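Local atomic coordinates of ferric-siderophore receptor protein (Streptomyces coelicolor, PDB entry 2X4L), a protein that probably binds ferric siderophores outside the cytoplasmic membrane and delivers them for import into the cell. Residues T37-D42 with P141-S146; L41-A46 with A110-I115; R200-S205 with Y258-I263; D209-S214 with L250-V255. All coordinates share one frame; numbering follows the deposited sequence.

Contact 1 of 4, residues T37-D42 with P141-S146; sequences TTVKLD and PSVAIS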
loop_
_atom_site.group_PDB
_atom_site.type_symbol
_atom_site.label_atom_id
_atom_site.label_comp_id
_atom_site.label_asym_id
_atom_site.label_seq_id
_atom_site.Cartn_x
_atom_site.Cartn_y
_atom_site.Cartn_z
ATOM N N THR A 37 0.152 15.007 -15.896
ATOM C CA THR A 37 1.229 15.196 -16.839
ATOM C C THR A 37 1.342 14.018 -17.802
ATOM O O THR A 37 1.228 12.857 -17.431
ATOM C CB THR A 37 2.545 15.531 -16.174
ATOM O OG1 THR A 37 2.923 14.500 -15.331
ATOM C CG2 THR A 37 2.421 16.747 -15.381
ATOM N N THR A 38 1.568 14.336 -19.069
ATOM C CA THR A 38 1.613 13.323 -20.102
ATOM C C THR A 38 3.047 13.117 -20.485
ATOM O O THR A 38 3.717 14.049 -21.020
ATOM C CB THR A 38 0.820 13.698 -21.367
ATOM O OG1 THR A 38 -0.545 13.834 -21.017
ATOM C CG2 THR A 38 0.954 12.602 -22.436
ATOM N N VAL A 39 3.530 11.915 -20.255
ATOM C CA VAL A 39 4.879 11.573 -20.710
ATOM C C VAL A 39 4.766 10.915 -22.067
ATOM O O VAL A 39 3.967 9.996 -22.230
ATOM C CB VAL A 39 5.546 10.605 -19.685
ATOM C CG1 VAL A 39 6.944 10.156 -20.198
ATOM C CG2 VAL A 39 5.598 11.273 -18.297
ATOM N N LYS A 40 5.562 11.368 -23.034
ATOM C CA LYS A 40 5.581 10.804 -24.391
ATOM C C LYS A 40 6.996 10.429 -24.759
ATOM O O LYS A 40 7.875 11.298 -24.750
ATOM C CB LYS A 40 5.086 11.882 -25.333
ATOM C CG LYS A 40 3.683 12.421 -25.084
ATOM C CD LYS A 40 3.235 13.304 -26.335
ATOM C CE LYS A 40 3.834 14.739 -26.334
ATOM N NZ LYS A 40 3.616 15.470 -25.035
ATOM N N LEU A 41 7.234 9.163 -25.118
ATOM C CA LEU A 41 8.602 8.709 -25.540
ATOM C C LEU A 41 8.474 8.092 -26.888
ATOM O O LEU A 41 7.400 7.654 -27.292
ATOM C CB LEU A 41 9.158 7.685 -24.534
ATOM C CG LEU A 41 9.234 8.218 -23.083
ATOM C CD1 LEU A 41 9.783 7.122 -22.202
ATOM C CD2 LEU A 41 10.062 9.529 -23.003
ATOM N N ASP A 42 9.575 8.038 -27.606
ATOM C CA ASP A 42 9.498 7.548 -28.964
ATOM C C ASP A 42 9.367 6.029 -28.966
ATOM O O ASP A 42 8.974 5.433 -29.988
ATOM C CB ASP A 42 10.785 7.943 -29.650
ATOM C CG ASP A 42 10.739 9.339 -30.212
ATOM O OD1 ASP A 42 9.836 10.110 -29.856
ATOM O OD2 ASP A 42 11.573 9.670 -31.078
ATOM N N PRO A 141 11.874 11.176 -17.132
ATOM C CA PRO A 141 10.576 11.651 -16.750
ATOM C C PRO A 141 9.985 10.694 -15.675
ATOM O O PRO A 141 10.387 9.509 -15.541
ATOM C CB PRO A 141 9.713 11.551 -18.066
ATOM C CG PRO A 141 10.428 10.516 -18.781
ATOM C CD PRO A 141 11.860 10.587 -18.482
ATOM N N SER A 142 8.976 11.207 -14.992
ATOM C CA SER A 142 8.282 10.432 -13.990
ATOM C C SER A 142 6.799 10.292 -14.232
ATOM O O SER A 142 6.147 11.182 -14.892
ATOM C CB SER A 142 8.486 11.049 -12.576
ATOM O OG SER A 142 8.050 12.418 -12.591
ATOM N N VAL A 143 6.258 9.247 -13.622
ATOM C CA VAL A 143 4.828 8.934 -13.682
ATOM C C VAL A 143 4.406 8.653 -12.226
ATOM O O VAL A 143 5.066 7.839 -11.525
ATOM C CB VAL A 143 4.594 7.636 -14.550
ATOM C CG1 VAL A 143 3.189 7.117 -14.304
ATOM C CG2 VAL A 143 4.800 7.898 -16.041
ATOM N N ALA A 144 3.405 9.388 -11.753
ATOM C CA ALA A 144 2.871 9.161 -10.412
ATOM C C ALA A 144 1.421 8.589 -10.519
ATOM O O ALA A 144 0.568 9.147 -11.202
ATOM C CB ALA A 144 2.859 10.431 -9.643
ATOM N N ILE A 145 1.150 7.588 -9.728
ATOM C CA ILE A 145 -0.147 7.019 -9.538
ATOM C C ILE A 145 -0.660 7.395 -8.170
ATOM O O ILE A 145 -0.006 7.177 -7.157
ATOM C CB ILE A 145 -0.174 5.529 -9.702
ATOM C CG1 ILE A 145 0.365 5.095 -11.115
ATOM C CG2 ILE A 145 -1.621 4.964 -9.501
ATOM C CD1 ILE A 145 -0.503 5.661 -12.281
ATOM N N SER A 146 -1.775 8.108 -8.132
ATOM C CA SER A 146 -2.286 8.635 -6.851
ATOM C C SER A 146 -3.018 7.608 -6.011
ATOM O O SER A 146 -3.850 6.847 -6.459
ATOM C CB SER A 146 -3.236 9.840 -7.053
ATOM O OG SER A 146 -3.629 10.295 -5.718
#
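Val39 meets Pro141 and Val143 through its two methyl branches. CG1 of Val39, anti to the backbone N (chi1 176°), meets the CB-CG edge of the Pro141 ring, 3.8 Å from CB and equally far from CG of Pro141, and the two side chains cross at about a right angle. CG2 of Val39 turns to the strand itself: it sits 3.5 Å from Ser142 O and 4.1 Å from CG2 of Val143. This is the close part of the contact, and Val39 and Val143 are both buried. It sets the small antiparallel sheet of strands 29-32 and 38-41 against 142-146, an outermost strand of the parallel N-terminal sheet. No hydrogen bond passes between the segments themselves; the turn before strand 38-41 adds polar ties, Asp33 to Ala144 N and Arg35 to Ser142 OG. An alanine in place of Val39 would probably open a gap against the Pro141 ring and leave Val143 CG2 without its apolar partner here. Toward Leu41 the fit slackens, CD2 of Leu41 standing 4.4 Å from Pro141 CG at a partly exposed site. Thr38 and Lys40 alternate with these residues and point their CB atoms away from 141-146, on the exposed side of strand 38-41.

Contact 2 of 4, residues L41-A46 with A110-I115; sequences LDKVPA and APEVLI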
loop_
_atom_site.group_PDB
_atom_site.type_symbol
_atom_site.label_atom_id
_atom_site.label_comp_id
_atom_site.label_asym_id
_atom_site.label_seq_id
_atom_site.Cartn_x
_atom_site.Cartn_y
_atom_site.Cartn_z
ATOM N N LEU A 41 7.234 9.163 -25.118
ATOM C CA LEU A 41 8.602 8.709 -25.540
ATOM C C LEU A 41 8.474 8.092 -26.888
ATOM O O LEU A 41 7.400 7.654 -27.292
ATOM C CB LEU A 41 9.158 7.685 -24.534
ATOM C CG LEU A 41 9.234 8.218 -23.083
ATOM C CD1 LEU A 41 9.783 7.122 -22.202
ATOM C CD2 LEU A 41 10.062 9.529 -23.003
ATOM N N ASP A 42 9.575 8.038 -27.606
ATOM C CA ASP A 42 9.498 7.548 -28.964
ATOM C C ASP A 42 9.367 6.029 -28.966
ATOM O O ASP A 42 8.974 5.433 -29.988
ATOM C CB ASP A 42 10.785 7.943 -29.650
ATOM C CG ASP A 42 10.739 9.339 -30.212
ATOM O OD1 ASP A 42 9.836 10.110 -29.856
ATOM O OD2 ASP A 42 11.573 9.670 -31.078
ATOM N N LYS A 43 9.748 5.384 -27.854
ATOM C CA LYS A 43 9.566 3.944 -27.778
ATOM C C LYS A 43 9.066 3.640 -26.405
ATOM O O LYS A 43 9.274 4.465 -25.516
ATOM C CB LYS A 43 10.864 3.218 -27.992
ATOM C CG LYS A 43 11.916 3.614 -27.038
ATOM C CD LYS A 43 13.180 2.714 -27.245
ATOM C CE LYS A 43 13.980 2.546 -25.950
ATOM N NZ LYS A 43 13.136 1.850 -24.886
ATOM N N VAL A 44 8.522 2.434 -26.210
ATOM C CA VAL A 44 8.097 1.984 -24.893
ATOM C C VAL A 44 9.346 1.850 -24.036
ATOM O O VAL A 44 10.317 1.197 -24.449
ATOM C CB VAL A 44 7.348 0.609 -24.969
ATOM C CG1 VAL A 44 6.986 0.111 -23.594
ATOM C CG2 VAL A 44 6.054 0.767 -25.804
ATOM N N PRO A 45 9.356 2.444 -22.826
ATOM C CA PRO A 45 10.644 2.363 -22.025
ATOM C C PRO A 45 10.996 0.941 -21.646
ATOM O O PRO A 45 10.149 0.208 -21.128
ATOM C CB PRO A 45 10.374 3.215 -20.795
ATOM C CG PRO A 45 8.872 3.467 -20.741
ATOM C CD PRO A 45 8.306 3.246 -22.180
ATOM N N ALA A 46 12.223 0.577 -21.922
ATOM C CA ALA A 46 12.796 -0.677 -21.618
ATOM C C ALA A 46 13.411 -0.591 -20.219
ATOM O O ALA A 46 13.517 -1.629 -19.550
ATOM C CB ALA A 46 13.892 -0.927 -22.623
ATOM N N ALA A 110 20.714 3.861 -16.925
ATOM C CA ALA A 110 20.173 4.478 -18.130
ATOM C C ALA A 110 18.643 4.568 -18.114
ATOM O O ALA A 110 17.923 4.063 -18.959
ATOM C CB ALA A 110 20.700 3.695 -19.369
ATOM N N PRO A 111 18.095 5.161 -17.053
ATOM C CA PRO A 111 16.667 5.105 -16.819
ATOM C C PRO A 111 15.880 5.848 -17.881
ATOM O O PRO A 111 16.290 6.938 -18.353
ATOM C CB PRO A 111 16.478 5.795 -15.441
ATOM C CG PRO A 111 17.640 6.738 -15.375
ATOM C CD PRO A 111 18.769 6.013 -16.058
ATOM N N GLU A 112 14.739 5.291 -18.254
ATOM C CA GLU A 112 13.836 5.889 -19.274
ATOM C C GLU A 112 12.553 6.456 -18.651
ATOM O O GLU A 112 11.927 7.350 -19.186
ATOM C CB GLU A 112 13.535 4.906 -20.413
ATOM C CG GLU A 112 14.776 4.737 -21.324
ATOM C CD GLU A 112 14.728 3.524 -22.153
ATOM O OE1 GLU A 112 14.195 2.474 -21.809
ATOM O OE2 GLU A 112 15.392 3.612 -23.221
ATOM N N VAL A 113 12.148 5.934 -17.498
ATOM C CA VAL A 113 10.993 6.501 -16.763
ATOM C C VAL A 113 11.158 6.019 -15.336
ATOM O O VAL A 113 11.615 4.913 -15.058
ATOM C CB VAL A 113 9.609 6.024 -17.416
ATOM C CG1 VAL A 113 9.409 4.483 -17.232
ATOM C CG2 VAL A 113 8.419 6.838 -16.879
ATOM N N LEU A 114 10.752 6.881 -14.422
ATOM C CA LEU A 114 10.613 6.563 -12.965
ATOM C C LEU A 114 9.122 6.556 -12.631
ATOM O O LEU A 114 8.344 7.434 -13.035
ATOM C CB LEU A 114 11.335 7.668 -12.181
ATOM C CG LEU A 114 11.275 7.434 -10.679
ATOM C CD1 LEU A 114 12.577 7.893 -9.975
ATOM C CD2 LEU A 114 10.072 8.179 -10.040
ATOM N N ILE A 115 8.712 5.543 -11.875
ATOM C CA ILE A 115 7.251 5.364 -11.595
ATOM C C ILE A 115 7.092 5.192 -10.070
ATOM O O ILE A 115 7.761 4.314 -9.488
ATOM C CB ILE A 115 6.698 4.123 -12.334
ATOM C CG1 ILE A 115 7.141 4.125 -13.823
ATOM C CG2 ILE A 115 5.117 4.066 -12.144
ATOM C CD1 ILE A 115 6.487 2.933 -14.602
#
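Ala46 N and the ammonium group of Lys43 converge on the carboxylate of Glu112. The amide of Ala46 gives the shorter bond, 2.7 Å from N to Glu112 OE1, and meets that oxygen nearly along its C-O axis; the angle at the hydrogen is a bent 134°. OE1 also accepts from the backbone N of Asn47, so two successive amides hold one oxygen. Lys43 adds charge more loosely: Lys43 NZ is 3.3 Å from Glu112 OE2 in a salt bridge and makes a weak hydrogen bond to OE1. The two side chains cross at about a right angle, and the bend at chi4 (62°) brings NZ of Lys43 back over its own loop, where it donates to Val44 O at 2.9 Å from above the carbonyl plane. The positive charge would be expected to stabilise the ionised glutamate. Lys66 NZ takes Ala46 O, and the side-chain amide of Asn47 takes Ala110 O.

Beneath the polar group the contact is apolar. Pro45 CB lies 3.6 Å from Glu112 CB, and Pro45 CG is 3.7 Å from CG1 of Val113, which enters strand 113-118. Leu41 CD1 packs on Glu112 O, at 3.7 Å, and Trp29 covers Leu41, Pro45 and Val113 together. The Glu112 carboxylate takes the amides of Ala46 and Asn47 just before strands 48-51 and 113-118 pair as neighbours in the parallel sheet of the N-terminal lobe, as fits the Rossmann-like lobes of periplasmic binding proteins.

Contact 3 of 4, residues R200-S205 with Y258-I263; sequences RVLAGS and YPADVI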
loop_
_atom_site.group_PDB
_atom_site.type_symbol
_atom_site.label_atom_id
_atom_site.label_comp_id
_atom_site.label_asym_id
_atom_site.label_seq_id
_atom_site.Cartn_x
_atom_site.Cartn_y
_atom_site.Cartn_z
ATOM N N ARG A 200 -16.437 -4.275 14.961
ATOM C CA ARG A 200 -15.757 -2.951 14.833
ATOM C C ARG A 200 -14.290 -3.203 14.509
ATOM O O ARG A 200 -13.608 -3.939 15.246
ATOM C CB ARG A 200 -15.802 -2.210 16.161
ATOM C CG ARG A 200 -17.211 -1.914 16.534
ATOM C CD ARG A 200 -17.441 -1.662 18.034
ATOM N NE ARG A 200 -17.224 -2.847 18.812
ATOM C CZ ARG A 200 -17.367 -2.953 20.138
ATOM N NH1 ARG A 200 -17.784 -1.951 20.871
ATOM N NH2 ARG A 200 -17.116 -4.112 20.689
ATOM N N VAL A 201 -13.825 -2.688 13.393
ATOM C CA VAL A 201 -12.433 -2.826 12.941
ATOM C C VAL A 201 -11.600 -1.597 13.220
ATOM O O VAL A 201 -12.061 -0.489 12.862
ATOM C CB VAL A 201 -12.454 -3.086 11.419
ATOM C CG1 VAL A 201 -10.964 -3.304 10.962
ATOM C CG2 VAL A 201 -13.302 -4.375 11.158
ATOM N N LEU A 202 -10.420 -1.778 13.835
ATOM C CA LEU A 202 -9.539 -0.702 14.146
ATOM C C LEU A 202 -8.317 -0.851 13.310
ATOM O O LEU A 202 -7.687 -1.944 13.261
ATOM C CB LEU A 202 -9.191 -0.699 15.614
ATOM C CG LEU A 202 -8.344 0.541 15.983
ATOM C CD1 LEU A 202 -8.610 0.950 17.389
ATOM C CD2 LEU A 202 -6.881 0.218 15.806
ATOM N N ALA A 203 -7.930 0.196 12.579
ATOM C CA ALA A 203 -6.695 0.220 11.743
ATOM C C ALA A 203 -5.585 0.899 12.545
ATOM O O ALA A 203 -5.676 2.100 12.831
ATOM C CB ALA A 203 -6.965 0.991 10.489
ATOM N N GLY A 204 -4.543 0.135 12.862
ATOM C CA GLY A 204 -3.448 0.678 13.668
ATOM C C GLY A 204 -2.074 0.498 13.021
ATOM O O GLY A 204 -1.924 -0.267 12.062
ATOM N N SER A 205 -1.131 1.236 13.586
ATOM C CA SER A 205 0.270 1.094 13.167
ATOM C C SER A 205 1.110 1.333 14.398
ATOM O O SER A 205 0.909 2.316 15.105
ATOM C CB SER A 205 0.536 2.146 12.077
ATOM O OG SER A 205 1.896 2.036 11.622
ATOM N N TYR A 258 -10.371 3.034 22.116
ATOM C CA TYR A 258 -11.522 2.642 21.322
ATOM C C TYR A 258 -11.761 1.133 21.445
ATOM O O TYR A 258 -10.884 0.314 21.178
ATOM C CB TYR A 258 -11.295 2.934 19.806
ATOM C CG TYR A 258 -10.966 4.370 19.573
ATOM C CD1 TYR A 258 -11.937 5.321 19.655
ATOM C CD2 TYR A 258 -9.696 4.730 19.245
ATOM C CE1 TYR A 258 -11.646 6.665 19.441
ATOM C CE2 TYR A 258 -9.370 6.031 19.028
ATOM C CZ TYR A 258 -10.386 7.017 19.155
ATOM O OH TYR A 258 -10.116 8.364 18.911
ATOM N N PRO A 259 -12.985 0.751 21.742
ATOM C CA PRO A 259 -13.268 -0.702 21.772
ATOM C C PRO A 259 -13.216 -1.218 20.293
ATOM O O PRO A 259 -13.798 -0.589 19.388
ATOM C CB PRO A 259 -14.675 -0.730 22.318
ATOM C CG PRO A 259 -14.679 0.521 23.238
ATOM C CD PRO A 259 -14.052 1.538 22.401
ATOM N N ALA A 260 -12.504 -2.323 20.093
ATOM C CA ALA A 260 -12.374 -2.887 18.770
ATOM C C ALA A 260 -12.497 -4.404 18.861
ATOM O O ALA A 260 -12.111 -5.019 19.885
ATOM C CB ALA A 260 -11.041 -2.494 18.181
ATOM N N ASP A 261 -13.080 -5.028 17.838
ATOM C CA ASP A 261 -13.224 -6.439 17.762
ATOM C C ASP A 261 -12.144 -7.090 16.875
ATOM O O ASP A 261 -11.653 -8.189 17.146
ATOM C CB ASP A 261 -14.613 -6.799 17.242
ATOM C CG ASP A 261 -15.663 -6.164 18.068
ATOM O OD1 ASP A 261 -15.630 -6.317 19.310
ATOM O OD2 ASP A 261 -16.448 -5.302 17.617
ATOM N N VAL A 262 -11.779 -6.396 15.784
ATOM C CA VAL A 262 -10.719 -6.872 14.878
ATOM C C VAL A 262 -9.756 -5.692 14.748
ATOM O O VAL A 262 -10.201 -4.528 14.535
ATOM C CB VAL A 262 -11.278 -7.203 13.470
ATOM C CG1 VAL A 262 -10.141 -7.479 12.520
ATOM C CG2 VAL A 262 -12.212 -8.387 13.596
ATOM N N ILE A 263 -8.470 -5.958 14.914
ATOM C CA ILE A 263 -7.430 -4.902 14.653
ATOM C C ILE A 263 -6.614 -5.306 13.436
ATOM O O ILE A 263 -6.167 -6.469 13.350
ATOM C CB ILE A 263 -6.556 -4.742 15.880
ATOM C CG1 ILE A 263 -7.412 -4.409 17.065
ATOM C CG2 ILE A 263 -5.471 -3.651 15.592
ATOM C CD1 ILE A 263 -6.558 -4.320 18.452
#
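Arg200 and Asp261 are joined by both backbone and side chain. Asp261 OD2 accepts from Arg200 N through its anti lone pair at 2.8 Å, and from NE of the same arginine on the syn side, a nearly straight bond (172°) in the guanidinium plane. Arg200 NH2 completes the side-on grip, 3.0 Å from Asp261 OD1, with guanidinium and carboxylate planes 33° apart. Pro259 CB covers one face of the guanidinium, 3.6 Å from Arg200 NH1. OD1 also accepts from the amides of Val324 and Gly325 at the chain's end, and NH2 donates to Gly325 O. A methionine in place of Arg200 would probably leave the buried Asp261 carboxylate without its countercharge, though the bond from the backbone N could remain.

The carbonyl of Arg200 takes two successive amides, Asp261 N and Val262 N, as strand 262-266 comes into register. Val201 pairs with Val262, their CA atoms 4.8 Å apart, and Leu202 with Ile263, their CA atoms 4.7 Å apart, as parallel pairs of the mixed sheet in the C-terminal lobe of this bilobal binding-protein fold. Val201 lies alongside Val262, both pointing the same way.

At Leu202 the backbone N donates to Val262 O at 2.8 Å, and the side chain turns to the opposite face from Val201. Leu202 CB packs 3.6 Å from Ala260 CB, while the two methyls divide: CD1 reaches Tyr258 CB and CD2 comes to 4.1 Å from Ile263 CG2. Phe211 and Val213 of the next strand also pack on this leucine.

Contact 4 of 4, residues D209-S214 with L250-V255; sequences DLFYVS and LSWENV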
loop_
_atom_site.group_PDB
_atom_site.type_symbol
_atom_site.label_atom_id
_atom_site.label_comp_id
_atom_site.label_asym_id
_atom_site.label_seq_id
_atom_site.Cartn_x
_atom_site.Cartn_y
_atom_site.Cartn_z
ATOM N N ASP A 209 7.201 5.134 20.175
ATOM C CA ASP A 209 6.500 6.101 21.028
ATOM C C ASP A 209 5.027 6.174 20.962
ATOM O O ASP A 209 4.384 6.581 21.938
ATOM C CB ASP A 209 7.122 7.475 20.958
ATOM C CG ASP A 209 8.554 7.459 21.446
ATOM O OD1 ASP A 209 8.812 7.078 22.638
ATOM O OD2 ASP A 209 9.426 7.758 20.587
ATOM N N LEU A 210 4.457 5.670 19.848
ATOM C CA LEU A 210 3.091 5.964 19.593
ATOM C C LEU A 210 2.490 4.815 18.853
ATOM O O LEU A 210 3.144 4.164 18.004
ATOM C CB LEU A 210 2.995 7.220 18.689
ATOM C CG LEU A 210 3.435 8.515 19.414
ATOM C CD1 LEU A 210 3.705 9.632 18.467
ATOM C CD2 LEU A 210 2.408 8.914 20.521
ATOM N N PHE A 211 1.247 4.649 19.180
ATOM C CA PHE A 211 0.384 3.771 18.360
ATOM C C PHE A 211 -0.520 4.675 17.561
ATOM O O PHE A 211 -1.240 5.541 18.112
ATOM C CB PHE A 211 -0.426 2.952 19.303
ATOM C CG PHE A 211 -1.325 1.931 18.629
ATOM C CD1 PHE A 211 -0.869 0.619 18.407
ATOM C CD2 PHE A 211 -2.596 2.262 18.282
ATOM C CE1 PHE A 211 -1.742 -0.309 17.836
ATOM C CE2 PHE A 211 -3.479 1.294 17.683
ATOM C CZ PHE A 211 -3.026 0.009 17.548
ATOM N N TYR A 212 -0.518 4.483 16.253
ATOM C CA TYR A 212 -1.333 5.399 15.390
ATOM C C TYR A 212 -2.646 4.733 14.981
ATOM O O TYR A 212 -2.596 3.623 14.430
ATOM C CB TYR A 212 -0.529 5.725 14.159
ATOM C CG TYR A 212 0.841 6.270 14.428
ATOM C CD1 TYR A 212 0.927 7.511 14.925
ATOM C CD2 TYR A 212 1.993 5.518 14.228
ATOM C CE1 TYR A 212 2.155 8.097 15.233
ATOM C CE2 TYR A 212 3.260 6.079 14.468
ATOM C CZ TYR A 212 3.276 7.372 15.006
ATOM O OH TYR A 212 4.489 7.947 15.297
ATOM N N VAL A 213 -3.760 5.412 15.205
ATOM C CA VAL A 213 -5.094 4.874 14.801
ATOM C C VAL A 213 -5.470 5.638 13.560
ATOM O O VAL A 213 -5.681 6.840 13.573
ATOM C CB VAL A 213 -6.167 5.041 15.861
ATOM C CG1 VAL A 213 -7.404 4.356 15.373
ATOM C CG2 VAL A 213 -5.750 4.360 17.184
ATOM N N SER A 214 -5.630 4.936 12.465
ATOM C CA SER A 214 -6.067 5.589 11.213
ATOM C C SER A 214 -7.567 5.687 11.175
ATOM O O SER A 214 -8.313 4.753 11.552
ATOM C CB SER A 214 -5.638 4.741 9.970
ATOM O OG SER A 214 -4.237 4.863 9.777
ATOM N N LEU A 250 -1.633 7.905 19.622
ATOM C CA LEU A 250 -1.933 7.585 21.003
ATOM C C LEU A 250 -0.676 7.095 21.718
ATOM O O LEU A 250 0.139 6.322 21.183
ATOM C CB LEU A 250 -2.941 6.472 21.057
ATOM C CG LEU A 250 -4.346 6.796 20.549
ATOM C CD1 LEU A 250 -5.079 5.425 20.611
ATOM C CD2 LEU A 250 -4.991 7.854 21.424
ATOM N N SER A 251 -0.564 7.439 23.004
ATOM C CA SER A 251 0.524 6.822 23.806
ATOM C C SER A 251 0.250 5.359 24.003
ATOM O O SER A 251 -0.914 4.938 23.943
ATOM C CB SER A 251 0.601 7.492 25.203
ATOM O OG SER A 251 0.967 8.835 25.038
ATOM N N TRP A 252 1.312 4.579 24.218
ATOM C CA TRP A 252 1.080 3.160 24.310
ATOM C C TRP A 252 0.153 2.806 25.438
ATOM O O TRP A 252 -0.619 1.861 25.370
ATOM C CB TRP A 252 2.397 2.442 24.455
ATOM C CG TRP A 252 2.976 2.143 23.112
ATOM C CD1 TRP A 252 4.020 2.750 22.553
ATOM C CD2 TRP A 252 2.501 1.170 22.175
ATOM N NE1 TRP A 252 4.241 2.240 21.284
ATOM C CE2 TRP A 252 3.325 1.264 21.042
ATOM C CE3 TRP A 252 1.469 0.240 22.201
ATOM C CZ2 TRP A 252 3.163 0.445 19.907
ATOM C CZ3 TRP A 252 1.262 -0.586 21.038
ATOM C CH2 TRP A 252 2.119 -0.451 19.930
ATOM N N GLU A 253 0.249 3.571 26.523
ATOM C CA GLU A 253 -0.633 3.330 27.637
ATOM C C GLU A 253 -2.060 3.686 27.321
ATOM O O GLU A 253 -2.926 3.331 28.076
ATOM C CB GLU A 253 -0.136 4.021 28.948
ATOM C CG GLU A 253 0.048 5.516 28.873
ATOM C CD GLU A 253 1.457 5.960 28.345
ATOM O OE1 GLU A 253 2.180 5.146 27.653
ATOM O OE2 GLU A 253 1.827 7.147 28.638
ATOM N N ASN A 254 -2.354 4.316 26.169
ATOM C CA ASN A 254 -3.735 4.676 25.867
ATOM C C ASN A 254 -4.300 3.944 24.623
ATOM O O ASN A 254 -5.362 4.344 24.023
ATOM C CB ASN A 254 -3.917 6.176 25.624
ATOM C CG ASN A 254 -5.416 6.556 25.392
ATOM O OD1 ASN A 254 -6.374 5.883 25.913
ATOM N ND2 ASN A 254 -5.632 7.654 24.614
ATOM N N VAL A 255 -3.690 2.795 24.337
ATOM C CA VAL A 255 -4.170 2.042 23.133
ATOM C C VAL A 255 -5.568 1.415 23.295
ATOM O O VAL A 255 -6.200 0.967 22.341
ATOM C CB VAL A 255 -3.143 1.032 22.597
ATOM C CG1 VAL A 255 -1.890 1.783 22.112
ATOM C CG2 VAL A 255 -2.867 -0.072 23.617
#
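Phe211 and Leu250 form a hydrogen-bonded antiparallel pair, with two backbone bonds: Phe211 N to Leu250 O and Leu250 N to Phe211 O, each 2.8 Å. A CA-H...O contact from Leu210 CA reaches the same Leu250 carbonyl, at 3.4 Å.

The edge of the Phe211 ring is directed at the face of Trp252 in an offset edge-to-face pair, centroids 5.4 Å apart and planes at 70°, with CD1 of Phe211 3.5 Å from Trp252 CH2. Phe211 CB stands over the six-membered ring of the indole, 4.2 Å from its centroid and 5° off the normal, as a CH-pi contact. The indole NE1 donates to Ser207 O, a bond that would limit rotation of the ring.

Apolar packing completes the contact: Val255 lies over one face of the Phe211 ring, its CG1 3.4 Å from Phe211 CB, and Val213 CG2 meets Leu250 CD1 at 3.7 Å. Phe211 CG is anti to the backbone N (chi1 -177°); the side chain also packs on Leu202 of strand 200-206. Strand 210-214 thus runs between 200-206 and 247-251, antiparallel to both, as the antiparallel part of the mixed sheet in the C-terminal lobe.

Overall arrangement
The four contacts fall into two pairs on opposite sides of the chain's centre. Contacts 1 and 2, centres 9 Å apart, share Leu41 and Asp42 and both reach the parallel sheet in which strands 113-118 and 142-146 are neighbours. Contacts 3 and 4, centres 12 Å apart, share the mixed sheet through the adjacent strands 200-206 and 210-214; contact 4 is nested within the loop that contact 3 closes. Between the pairs, centres are 38 to 43 Å apart and nearest atoms at least about 16 Å. The first pair closes along the chain before the second opens, consistent with two lobes that would enclose a ferric siderophore between them.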